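Local coordinates for p800 reaction center core protein (Heliobacterium modesticaldum, PDB 5V8K) that forms the core of a homodimeric photosynthetic reaction center, holding antenna and electron-transfer pigments in the membrane and probably sharing a 4Fe-4S cluster between its two copies, at residues L365-I369 / F370-G374; G324-L327 / P328-S332; A212-F215 / A216-V219. One frame throughout, in Å; residues are numbered along the deposited sequence.

Contact 1 of 3, residues L365-I369 / F370-G374. With GBF (Bacteriochlorophyll g), chain Y.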
loop_
_atom_site.group_PDB
_atom_site.type_symbol
_atom_site.label_atom_id
_atom_site.label_comp_id
_atom_site.label_asym_id
_atom_site.label_seq_id
_atom_site.Cartn_x
_atom_site.Cartn_y
_atom_site.Cartn_z
ATOM N N LEU A 365 20.478 30.387 2.664
ATOM C CA LEU A 365 20.763 30.726 1.278
ATOM C C LEU A 365 19.505 31.222 0.566
ATOM O O LEU A 365 19.531 32.230 -0.150
ATOM C CB LEU A 365 21.350 29.518 0.564
ATOM C CG LEU A 365 21.392 29.626 -0.957
ATOM C CD1 LEU A 365 22.294 30.769 -1.403
ATOM C CD2 LEU A 365 21.893 28.302 -1.519
ATOM N N HIS A 366 18.401 30.508 0.759
ATOM C CA HIS A 366 17.114 30.951 0.244
ATOM C C HIS A 366 16.731 32.324 0.799
ATOM O O HIS A 366 16.298 33.201 0.044
ATOM C CB HIS A 366 16.068 29.901 0.581
ATOM C CG HIS A 366 14.811 30.065 -0.188
ATOM N ND1 HIS A 366 13.914 31.069 0.087
ATOM C CD2 HIS A 366 14.312 29.385 -1.248
ATOM C CE1 HIS A 366 12.899 30.980 -0.750
ATOM N NE2 HIS A 366 13.129 29.984 -1.580
ATOM N N ASP A 367 16.955 32.552 2.099
ATOM C CA ASP A 367 16.603 33.833 2.708
ATOM C C ASP A 367 17.407 34.967 2.090
ATOM O O ASP A 367 16.859 36.026 1.768
ATOM C CB ASP A 367 16.855 33.816 4.214
ATOM C CG ASP A 367 16.020 32.790 4.961
ATOM O OD1 ASP A 367 15.079 32.176 4.372
ATOM O OD2 ASP A 367 16.323 32.630 6.177
ATOM N N ALA A 368 18.711 34.756 1.895
ATOM C CA ALA A 368 19.547 35.826 1.367
ATOM C C ALA A 368 19.144 36.190 -0.055
ATOM O O ALA A 368 19.310 37.336 -0.465
ATOM C CB ALA A 368 21.031 35.425 1.413
ATOM N N ILE A 369 18.636 35.240 -0.823
ATOM C CA ILE A 369 18.380 35.473 -2.240
ATOM C C ILE A 369 16.942 35.921 -2.492
ATOM O O ILE A 369 16.700 36.770 -3.353
ATOM C CB ILE A 369 18.736 34.198 -3.031
ATOM C CG1 ILE A 369 20.237 33.954 -2.897
ATOM C CG2 ILE A 369 18.281 34.309 -4.510
ATOM C CD1 ILE A 369 20.739 32.812 -3.698
ATOM N N PHE A 370 15.969 35.381 -1.748
ATOM C CA PHE A 370 14.561 35.653 -2.012
ATOM C C PHE A 370 13.833 36.404 -0.904
ATOM O O PHE A 370 12.697 36.817 -1.119
ATOM C CB PHE A 370 13.822 34.344 -2.287
ATOM C CG PHE A 370 14.409 33.539 -3.394
ATOM C CD1 PHE A 370 14.507 34.061 -4.670
ATOM C CD2 PHE A 370 14.841 32.241 -3.165
ATOM C CE1 PHE A 370 15.043 33.305 -5.700
ATOM C CE2 PHE A 370 15.379 31.483 -4.181
ATOM C CZ PHE A 370 15.484 32.006 -5.451
ATOM N N GLY A 371 14.426 36.583 0.265
ATOM C CA GLY A 371 13.808 37.371 1.319
ATOM C C GLY A 371 12.909 36.603 2.262
ATOM O O GLY A 371 12.227 37.217 3.087
ATOM N N SER A 372 12.892 35.284 2.174
ATOM C CA SER A 372 12.256 34.467 3.193
ATOM C C SER A 372 13.026 34.517 4.515
ATOM O O SER A 372 14.121 35.088 4.633
ATOM C CB SER A 372 12.176 33.026 2.710
ATOM O OG SER A 372 13.491 32.517 2.381
ATOM N N LYS A 373 12.443 33.859 5.519
ATOM C CA LYS A 373 13.095 33.604 6.809
ATOM C C LYS A 373 12.658 32.205 7.288
ATOM O O LYS A 373 11.814 32.037 8.171
ATOM C CB LYS A 373 12.763 34.690 7.820
ATOM C CG LYS A 373 13.565 34.573 9.080
ATOM C CD LYS A 373 14.100 35.908 9.507
ATOM C CE LYS A 373 14.492 35.894 10.982
ATOM N NZ LYS A 373 13.962 37.118 11.657
ATOM N N GLY A 374 13.238 31.184 6.685
ATOM C CA GLY A 374 12.739 29.837 6.848
ATOM C C GLY A 374 13.197 29.145 8.114
ATOM O O GLY A 374 14.112 29.560 8.806
HETATM MG MG GBF Y . 11.351 29.092 -2.989
HETATM C CHA GBF Y . 9.640 32.054 -2.315
HETATM C CHB GBF Y . 9.537 27.621 -0.609
HETATM C CHC GBF Y . 12.618 26.151 -4.250
HETATM C CHD GBF Y . 12.489 30.741 -5.991
HETATM N NA GBF Y . 9.933 29.706 -1.728
HETATM C C1A GBF Y . 9.473 30.910 -1.371
HETATM C C2A GBF Y . 8.320 30.949 -0.397
HETATM C C3A GBF Y . 8.634 29.658 0.327
HETATM C C4A GBF Y . 9.399 28.956 -0.739
HETATM C CMA GBF Y . 9.533 29.926 1.550
HETATM C CAA GBF Y . 6.869 31.008 -0.898
HETATM C CBA GBF Y . 6.634 30.109 -2.101
HETATM C CGA GBF Y . 6.419 28.655 -1.734
HETATM O O1A GBF Y . 5.898 28.294 -0.697
HETATM O O2A GBF Y . 6.704 27.654 -2.730
HETATM N NB GBF Y . 11.074 27.149 -2.499
HETATM C C1B GBF Y . 10.356 26.719 -1.453
HETATM C C2B GBF Y . 10.491 25.334 -1.391
HETATM C C3B GBF Y . 11.343 24.938 -2.402
HETATM C C4B GBF Y . 11.731 26.106 -3.065
HETATM C CMB GBF Y . 9.826 24.397 -0.413
HETATM C CAB GBF Y . 11.653 23.507 -2.575
HETATM C CBB GBF Y . 12.282 22.888 -3.523
HETATM N NC GBF Y . 12.313 28.596 -4.712
HETATM C C1C GBF Y . 12.792 27.391 -5.035
HETATM C C2C GBF Y . 13.580 27.074 -6.252
HETATM C C3C GBF Y . 13.436 28.486 -6.654
HETATM C C4C GBF Y . 12.744 29.311 -5.775
HETATM C CMC GBF Y . 14.992 26.658 -5.803
HETATM C CAC GBF Y . 13.996 29.045 -7.908
HETATM C CBC GBF Y . 14.749 28.201 -8.891
HETATM N ND GBF Y . 11.206 30.842 -3.985
HETATM C C1D GBF Y . 11.626 31.476 -5.065
HETATM C C2D GBF Y . 11.234 33.008 -5.391
HETATM C C3D GBF Y . 10.492 33.022 -4.228
HETATM C C4D GBF Y . 10.443 31.853 -3.434
HETATM C CMD GBF Y . 11.498 34.034 -6.448
HETATM C CAD GBF Y . 9.850 34.098 -3.454
HETATM O OBD GBF Y . 9.332 35.214 -3.781
HETATM C CBD GBF Y . 9.228 33.469 -2.250
HETATM C CGD GBF Y . 9.765 34.127 -1.022
HETATM O O1D GBF Y . 10.812 33.754 -0.475
HETATM O O2D GBF Y . 9.050 35.259 -0.519
HETATM C CED GBF Y . 9.611 35.904 0.617
HETATM C C1 GBF Y . 6.514 26.272 -2.433
HETATM C C2 GBF Y . 6.516 25.524 -3.727
HETATM C C3 GBF Y . 6.459 24.192 -3.751
HETATM C C4 GBF Y . 6.443 23.426 -2.471
HETATM C C5 GBF Y . 6.437 23.468 -5.075
HETATM C C6 GBF Y . 7.807 22.799 -5.308
HETATM C C7 GBF Y . 7.802 21.965 -6.580
HETATM C C8 GBF Y . 8.856 21.922 -7.428
HETATM C C9 GBF Y . 10.132 22.684 -7.155
HETATM C C10 GBF Y . 8.855 21.057 -8.666
HETATM C C11 GBF Y . 7.620 21.099 -9.492
HETATM C C12 GBF Y . 7.840 20.489 -10.862
HETATM C C13 GBF Y . 6.916 20.605 -11.834
HETATM C C14 GBF Y . 7.186 19.989 -13.170
HETATM C C15 GBF Y . 5.606 21.336 -11.607
HETATM O O HOH W 1 16.134 30.739 8.002
#
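His366 and Ser372 meet where helix 364-370 ends, in a chain of polar contacts that starts at the magnesium of a bacteriochlorophyll g. NE2 of His366 binds this magnesium at 2.4 Å, while ND1 on the other side of the ring donates to Ser372 OG, 2.7 Å away and 16° out of the ring plane. Chi1 of Ser372 (57°) puts OG between its own backbone N and carbonyl carbon, where it also donates to Asp367 OD1, 2.6 Å away. That oxygen also takes the N-H of Gly374, which arrives on the syn side of the carboxylate while the serine uses the anti side; Thr363 is a further hydrogen-bond partner. A water joins Asp367 OD2 to Gly374 O.

The aromatic contacts gather round Phe370. Its edge turns to the face of His366 in a T-shaped pair, centroids 4.6 Å apart, with CD2 above the centre of the imidazole. One face of the phenyl ring lies against the macrocycle, CZ being 3.3 Å from CHD; the opposite face receives CG2 of Ile369 in a CH-pi contact.

In the backbone, Phe370 N bonds to His366 O and Gly371 N to Asp367 O, after which Gly371, with positive phi (89°), takes the chain out of the helix.

The bonds from imidazole N-H through hydroxyl to carboxylate should hold the rotation of the axial ligand and would probably make NE2 a more electron-rich donor to magnesium.

Contact 2 of 3, residues G324-L327 / P328-S332. With GBF (Bacteriochlorophyll g), chain B.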
loop_
_atom_site.group_PDB
_atom_site.type_symbol
_atom_site.label_atom_id
_atom_site.label_comp_id
_atom_site.label_asym_id
_atom_site.label_seq_id
_atom_site.Cartn_x
_atom_site.Cartn_y
_atom_site.Cartn_z
ATOM N N GLY A 324 22.760 13.053 -6.464
ATOM C CA GLY A 324 21.908 14.219 -6.316
ATOM C C GLY A 324 20.582 13.909 -5.654
ATOM O O GLY A 324 19.956 14.806 -5.089
ATOM N N ALA A 325 20.151 12.658 -5.697
ATOM C CA ALA A 325 18.989 12.230 -4.940
ATOM C C ALA A 325 19.375 11.802 -3.533
ATOM O O ALA A 325 18.730 12.226 -2.562
ATOM C CB ALA A 325 18.292 11.072 -5.648
ATOM N N PHE A 326 20.438 10.987 -3.425
ATOM C CA PHE A 326 20.824 10.368 -2.164
ATOM C C PHE A 326 21.113 11.407 -1.092
ATOM O O PHE A 326 20.621 11.309 0.033
ATOM C CB PHE A 326 22.065 9.478 -2.314
ATOM C CG PHE A 326 22.402 8.770 -1.053
ATOM C CD1 PHE A 326 21.814 7.586 -0.746
ATOM C CD2 PHE A 326 23.251 9.338 -0.146
ATOM C CE1 PHE A 326 22.086 6.954 0.425
ATOM C CE2 PHE A 326 23.551 8.688 1.035
ATOM C CZ PHE A 326 22.950 7.489 1.314
ATOM N N LEU A 327 21.965 12.364 -1.391
ATOM C CA LEU A 327 22.399 13.279 -0.348
ATOM C C LEU A 327 21.243 14.103 0.220
ATOM O O LEU A 327 21.085 14.132 1.453
ATOM C CB LEU A 327 23.532 14.161 -0.884
ATOM C CG LEU A 327 24.078 15.179 0.127
ATOM C CD1 LEU A 327 24.494 14.443 1.382
ATOM C CD2 LEU A 327 25.273 15.938 -0.421
ATOM N N PRO A 328 20.419 14.785 -0.579
ATOM C CA PRO A 328 19.331 15.582 0.037
ATOM C C PRO A 328 18.237 14.738 0.695
ATOM O O PRO A 328 17.675 15.167 1.706
ATOM C CB PRO A 328 18.791 16.412 -1.128
ATOM C CG PRO A 328 19.224 15.674 -2.362
ATOM C CD PRO A 328 20.535 15.034 -2.031
ATOM N N ILE A 329 17.947 13.548 0.171
ATOM C CA ILE A 329 17.033 12.627 0.840
ATOM C C ILE A 329 17.602 12.195 2.181
ATOM O O ILE A 329 16.892 12.133 3.188
ATOM C CB ILE A 329 16.745 11.408 -0.060
ATOM C CG1 ILE A 329 15.958 11.814 -1.314
ATOM C CG2 ILE A 329 16.030 10.332 0.695
ATOM C CD1 ILE A 329 14.577 12.362 -1.037
ATOM N N PHE A 330 18.887 11.828 2.197
ATOM C CA PHE A 330 19.503 11.403 3.439
ATOM C C PHE A 330 19.404 12.500 4.478
ATOM O O PHE A 330 19.050 12.237 5.626
ATOM C CB PHE A 330 20.980 11.018 3.207
ATOM C CG PHE A 330 21.679 10.508 4.444
ATOM C CD1 PHE A 330 22.278 11.379 5.324
ATOM C CD2 PHE A 330 21.685 9.171 4.738
ATOM C CE1 PHE A 330 22.922 10.914 6.473
ATOM C CE2 PHE A 330 22.324 8.682 5.896
ATOM C CZ PHE A 330 22.939 9.568 6.758
ATOM N N VAL A 331 19.724 13.729 4.094
ATOM C CA VAL A 331 19.695 14.848 5.027
ATOM C C VAL A 331 18.262 15.122 5.509
ATOM O O VAL A 331 18.011 15.224 6.719
ATOM C CB VAL A 331 20.319 16.090 4.362
ATOM C CG1 VAL A 331 20.038 17.316 5.144
ATOM C CG2 VAL A 331 21.852 15.933 4.228
ATOM N N SER A 332 17.302 15.221 4.566
ATOM C CA SER A 332 15.926 15.601 4.895
ATOM C C SER A 332 15.220 14.489 5.673
ATOM O O SER A 332 14.748 14.717 6.785
ATOM C CB SER A 332 15.143 15.967 3.618
ATOM O OG SER A 332 15.001 14.876 2.720
HETATM MG MG GBF B . 26.584 3.844 0.172
HETATM C CHA GBF B . 25.466 6.266 -2.147
HETATM C CHB GBF B . 29.297 5.602 0.661
HETATM C CHC GBF B . 27.039 1.856 2.949
HETATM C CHD GBF B . 23.318 2.425 -0.149
HETATM N NA GBF B . 27.263 5.521 -0.594
HETATM C C1A GBF B . 26.806 6.433 -1.467
HETATM C C2A GBF B . 27.601 7.694 -1.621
HETATM C C3A GBF B . 28.963 7.174 -1.115
HETATM C C4A GBF B . 28.473 6.018 -0.303
HETATM C CMA GBF B . 29.960 6.625 -2.124
HETATM C CAA GBF B . 26.866 8.632 -0.692
HETATM C CBA GBF B . 27.656 9.682 0.001
HETATM C CGA GBF B . 26.667 10.427 0.834
HETATM O O1A GBF B . 26.079 11.364 0.337
HETATM O O2A GBF B . 26.557 10.168 2.260
HETATM N NB GBF B . 27.944 3.840 1.670
HETATM C C1B GBF B . 29.089 4.522 1.632
HETATM C C2B GBF B . 29.907 4.118 2.687
HETATM C C3B GBF B . 29.225 3.094 3.307
HETATM C C4B GBF B . 28.040 2.894 2.592
HETATM C CMB GBF B . 31.228 4.695 3.104
HETATM C CAB GBF B . 29.660 2.319 4.478
HETATM C CBB GBF B . 30.793 2.338 5.173
HETATM N NC GBF B . 25.439 2.461 1.158
HETATM C C1C GBF B . 25.766 1.743 2.220
HETATM C C2C GBF B . 24.954 0.643 2.792
HETATM C C3C GBF B . 23.897 0.952 1.818
HETATM C C4C GBF B . 24.203 1.955 0.906
HETATM C CMC GBF B . 25.605 -0.706 2.462
HETATM C CAC GBF B . 22.604 0.219 1.727
HETATM C CBC GBF B . 22.173 -0.886 2.675
HETATM N ND GBF B . 24.804 4.210 -0.723
HETATM C C1D GBF B . 23.684 3.585 -0.949
HETATM C C2D GBF B . 22.676 4.072 -2.104
HETATM C C3D GBF B . 23.539 5.095 -2.442
HETATM C C4D GBF B . 24.719 5.197 -1.703
HETATM C CMD GBF B . 21.360 3.627 -2.591
HETATM C CAD GBF B . 23.422 6.278 -3.308
HETATM O OBD GBF B . 22.730 6.523 -4.369
HETATM C CBD GBF B . 24.715 6.999 -3.182
HETATM C CGD GBF B . 25.517 6.833 -4.419
HETATM O O1D GBF B . 26.031 5.759 -4.698
HETATM O O2D GBF B . 25.724 7.885 -5.338
HETATM C CED GBF B . 26.034 7.398 -6.638
HETATM C C1 GBF B . 25.966 11.149 3.110
HETATM C C2 GBF B . 25.919 10.745 4.566
HETATM C C3 GBF B . 26.882 11.078 5.434
HETATM C C4 GBF B . 26.761 10.657 6.875
HETATM C C5 GBF B . 28.097 11.852 4.970
#
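With CG anti to the backbone N in both residues (chi1 -176° in Phe326, -178° in Phe330), the two phenyl rings leave successive turns of the helix side by side and pointing the same way. Their planes are 23° apart but slid past each other, so overlap is slight; the nearest approach, 4.0 Å, is from Phe326 CZ to Phe330 CD2. Each ring lays a face on a different part of one bacteriochlorophyll g. Phe326 lies over the keto-bearing ring of the macrocycle, CD1 lying 3.3 Å from CAD, and Phe330 packs against the start of the tail, with CE1 3.6 Å from C2. Leu327 adds CD1 beside the ester carbonyl oxygen O1A, and the same methyl comes near Val331 CG2.

The setting is a proline kink in helix 311-344, in a part predicted to span the membrane. Pro328 has no N-H to return to the preceding turn, and its CG instead sits 3.0 Å from Gly324 O. The short approach of Leu327 CB to Pro328 CD, 3.3 Å, is imposed by the peptide link to proline. Regular helical bonding resumes at once: Ile329 N reaches Ala325 O, Phe330 N reaches Phe326 O and Val331 N reaches Leu327 O.

One turn on, Pro328 O accepts two bonds from Ser332, one from N and one from OG, which come from opposite faces of the carbonyl plane; the hydroxyl bond is 2.9 Å. Ala325, Val331 and Ser332 touch helix 376-401, and Ala325, together with Phe326, Ile329 and Phe330, also meets an 8(1)-hydroxy-chlorophyll aF.

Contact 3 of 3, residues A212-F215 / A216-V219. With GBF (Bacteriochlorophyll g), chain U.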
loop_
_atom_site.group_PDB
_atom_site.type_symbol
_atom_site.label_atom_id
_atom_site.label_comp_id
_atom_site.label_asym_id
_atom_site.label_seq_id
_atom_site.Cartn_x
_atom_site.Cartn_y
_atom_site.Cartn_z
ATOM N N ALA A 212 5.845 21.859 -19.024
ATOM C CA ALA A 212 6.041 21.407 -17.649
ATOM C C ALA A 212 6.730 22.480 -16.823
ATOM O O ALA A 212 6.366 22.729 -15.672
ATOM C CB ALA A 212 6.859 20.114 -17.624
ATOM N N PHE A 213 7.731 23.130 -17.406
ATOM C CA PHE A 213 8.415 24.217 -16.731
ATOM C C PHE A 213 7.496 25.414 -16.515
ATOM O O PHE A 213 7.568 26.068 -15.467
ATOM C CB PHE A 213 9.651 24.618 -17.519
ATOM C CG PHE A 213 10.409 25.696 -16.872
ATOM C CD1 PHE A 213 11.298 25.431 -15.839
ATOM C CD2 PHE A 213 10.190 26.985 -17.244
ATOM C CE1 PHE A 213 11.975 26.471 -15.228
ATOM C CE2 PHE A 213 10.826 28.016 -16.636
ATOM C CZ PHE A 213 11.708 27.787 -15.630
ATOM N N HIS A 214 6.627 25.715 -17.486
ATOM C CA HIS A 214 5.594 26.734 -17.292
ATOM C C HIS A 214 4.697 26.370 -16.114
ATOM O O HIS A 214 4.398 27.206 -15.262
ATOM C CB HIS A 214 4.770 26.880 -18.572
ATOM C CG HIS A 214 5.420 27.694 -19.651
ATOM N ND1 HIS A 214 6.271 28.747 -19.392
ATOM C CD2 HIS A 214 5.326 27.614 -21.003
ATOM C CE1 HIS A 214 6.671 29.283 -20.535
ATOM N NE2 HIS A 214 6.104 28.620 -21.528
ATOM N N PHE A 215 4.267 25.110 -16.043
ATOM C CA PHE A 215 3.450 24.668 -14.918
ATOM C C PHE A 215 4.123 24.966 -13.586
ATOM O O PHE A 215 3.478 25.443 -12.639
ATOM C CB PHE A 215 3.168 23.164 -15.000
ATOM C CG PHE A 215 1.983 22.783 -15.804
ATOM C CD1 PHE A 215 0.700 22.973 -15.296
ATOM C CD2 PHE A 215 2.129 22.154 -17.024
ATOM C CE1 PHE A 215 -0.400 22.578 -16.002
ATOM C CE2 PHE A 215 1.029 21.755 -17.747
ATOM C CZ PHE A 215 -0.237 21.965 -17.250
ATOM N N ALA A 216 5.422 24.647 -13.476
ATOM C CA ALA A 216 6.140 24.925 -12.239
ATOM C C ALA A 216 6.179 26.421 -11.943
ATOM O O ALA A 216 6.012 26.828 -10.787
ATOM C CB ALA A 216 7.556 24.347 -12.303
ATOM N N THR A 217 6.392 27.268 -12.961
ATOM C CA THR A 217 6.374 28.698 -12.676
ATOM C C THR A 217 4.976 29.140 -12.247
ATOM O O THR A 217 4.838 30.069 -11.443
ATOM C CB THR A 217 6.869 29.527 -13.873
ATOM O OG1 THR A 217 6.009 29.397 -15.011
ATOM C CG2 THR A 217 8.248 29.119 -14.249
ATOM N N VAL A 218 3.936 28.464 -12.733
ATOM C CA VAL A 218 2.583 28.830 -12.350
ATOM C C VAL A 218 2.301 28.421 -10.907
ATOM O O VAL A 218 1.639 29.155 -10.163
ATOM C CB VAL A 218 1.563 28.223 -13.330
ATOM C CG1 VAL A 218 0.125 28.381 -12.776
ATOM C CG2 VAL A 218 1.675 28.915 -14.682
ATOM N N VAL A 219 2.754 27.230 -10.505
ATOM C CA VAL A 219 2.641 26.797 -9.110
ATOM C C VAL A 219 3.218 27.862 -8.180
ATOM O O VAL A 219 2.566 28.301 -7.225
ATOM C CB VAL A 219 3.331 25.430 -8.916
ATOM C CG1 VAL A 219 3.521 25.082 -7.416
ATOM C CG2 VAL A 219 2.505 24.347 -9.542
HETATM MG MG GBF U . 8.138 32.338 -17.900
HETATM C CHA GBF U . 7.954 32.613 -21.426
HETATM C CHB GBF U . 11.238 31.242 -18.283
HETATM C CHC GBF U . 8.512 33.035 -14.536
HETATM C CHD GBF U . 5.150 34.371 -17.858
HETATM N NA GBF U . 9.232 31.799 -19.463
HETATM C C1A GBF U . 9.108 31.911 -20.798
HETATM C C2A GBF U . 10.218 31.443 -21.698
HETATM C C3A GBF U . 11.020 30.663 -20.648
HETATM C C4A GBF U . 10.467 31.282 -19.384
HETATM C CMA GBF U . 10.741 29.161 -20.710
HETATM C CAA GBF U . 11.085 32.495 -22.394
HETATM C CBA GBF U . 12.115 31.841 -23.306
HETATM C CGA GBF U . 11.587 31.670 -24.705
HETATM O O1A GBF U . 10.400 31.466 -24.910
HETATM O O2A GBF U . 12.528 31.254 -25.721
HETATM N NB GBF U . 9.695 32.173 -16.601
HETATM C C1B GBF U . 10.884 31.640 -16.894
HETATM C C2B GBF U . 11.645 31.534 -15.730
HETATM C C3B GBF U . 10.869 32.045 -14.694
HETATM C C4B GBF U . 9.645 32.425 -15.290
HETATM C CMB GBF U . 13.049 30.983 -15.650
HETATM C CAB GBF U . 11.232 32.149 -13.253
HETATM C CBB GBF U . 12.269 31.631 -12.629
HETATM N NC GBF U . 7.074 33.444 -16.545
HETATM C C1C GBF U . 7.330 33.563 -15.242
HETATM C C2C GBF U . 6.458 34.276 -14.272
HETATM C C3C GBF U . 5.555 34.644 -15.368
HETATM C C4C GBF U . 5.910 34.150 -16.626
HETATM C CMC GBF U . 5.826 33.258 -13.331
HETATM C CAC GBF U . 4.316 35.435 -15.152
HETATM C CBC GBF U . 3.918 35.986 -13.800
HETATM N ND GBF U . 6.855 33.282 -19.156
HETATM C C1D GBF U . 5.727 33.984 -19.149
HETATM C C2D GBF U . 4.978 34.444 -20.505
HETATM C C3D GBF U . 5.993 33.833 -21.241
HETATM C C4D GBF U . 7.035 33.179 -20.534
HETATM C CMD GBF U . 3.720 35.199 -20.843
HETATM C CAD GBF U . 6.271 33.625 -22.674
HETATM O OBD GBF U . 5.710 34.010 -23.764
HETATM C CBD GBF U . 7.601 32.965 -22.817
HETATM C CGD GBF U . 7.477 31.813 -23.764
HETATM O O1D GBF U . 7.385 30.633 -23.405
HETATM O O2D GBF U . 7.406 32.151 -25.170
HETATM C CED GBF U . 7.585 31.122 -26.146
HETATM C C1 GBF U . 12.055 30.827 -26.998
HETATM C C2 GBF U . 12.999 29.798 -27.590
HETATM C C3 GBF U . 14.175 30.175 -28.104
HETATM C C4 GBF U . 14.562 31.623 -28.093
HETATM C C5 GBF U . 15.116 29.165 -28.712
HETATM C C6 GBF U . 15.617 28.136 -27.707
HETATM C C7 GBF U . 15.861 28.772 -26.354
HETATM C C8 GBF U . 15.995 28.020 -25.257
HETATM C C9 GBF U . 15.900 26.524 -25.350
HETATM C C10 GBF U . 16.211 28.691 -23.926
HETATM C C11 GBF U . 15.055 28.277 -23.019
HETATM C C12 GBF U . 15.331 28.686 -21.590
HETATM C C13 GBF U . 14.581 28.161 -20.617
HETATM C C14 GBF U . 13.500 27.200 -20.983
HETATM C C15 GBF U . 14.800 28.523 -19.167
HETATM O O HOH W 2 7.139 30.291 -17.504
#
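The imidazole of His214 and the phenyl ring of Phe213 both reach a bacteriochlorophyll g, and both use their edges. A water lies in the plane of the His214 ring, 2.6 Å from ND1, and the carbonyl O1D of the pigment approaches the edge at NE2, which makes a weak, bent hydrogen bond to it (3.0 Å, 126°). Phe213 has C1B of the macrocycle in its ring plane, with CZ 3.5 Å from the methyl CMB. Thr217 crosses Phe213 at about a right angle and brings CG2 to 3.7 Å from CE2, the same methyl also resting near C4B of the pigment.

These groups line one side of helix 200-224, in a part predicted to cross the membrane, and they ligate bacteriochlorophyll indirectly: the magnesium is bound by the water, at 2.3 Å, and not by the histidine itself. Thr217 OG1 accepts a hydrogen bond from this water, so the ligand is held between the imidazole and the hydroxyl.

The hydroxyl lies between the backbone N and carbonyl carbon of its own residue (chi1 64°), which turns it back to the preceding turn, where it donates to His214 O over 2.7 Å. Val218 N also bonds to that carbonyl, 2.9 Å away. Elsewhere the helical ladder is regular, Thr217 N to Phe213 O among its rungs. Ala212, Phe215 and Val219 pack on helix 258-291.

How the contacts relate
From the N terminus the chain first reaches contact 3, within helix 200-224, then passes through helix 258-291, which packs against it, to contact 2 in helix 311-344. Contact 1 follows, where the short helix 364-370 gives way to the loop before helix 376-401; that last helix returns to touch 324-332. Each contact joins neighbouring residues and closes no long loop, so the three stand in series, neither nesting nor crossing. None touches another: contact 1 lies about 21 Å, centre to centre, from each of the others, and contacts 2 and 3 are about 24 Å apart. Bacteriochlorophylls bridge them: the tail of the one bound by His366 reaches Ala216, and another touches both contacts 1 and 2.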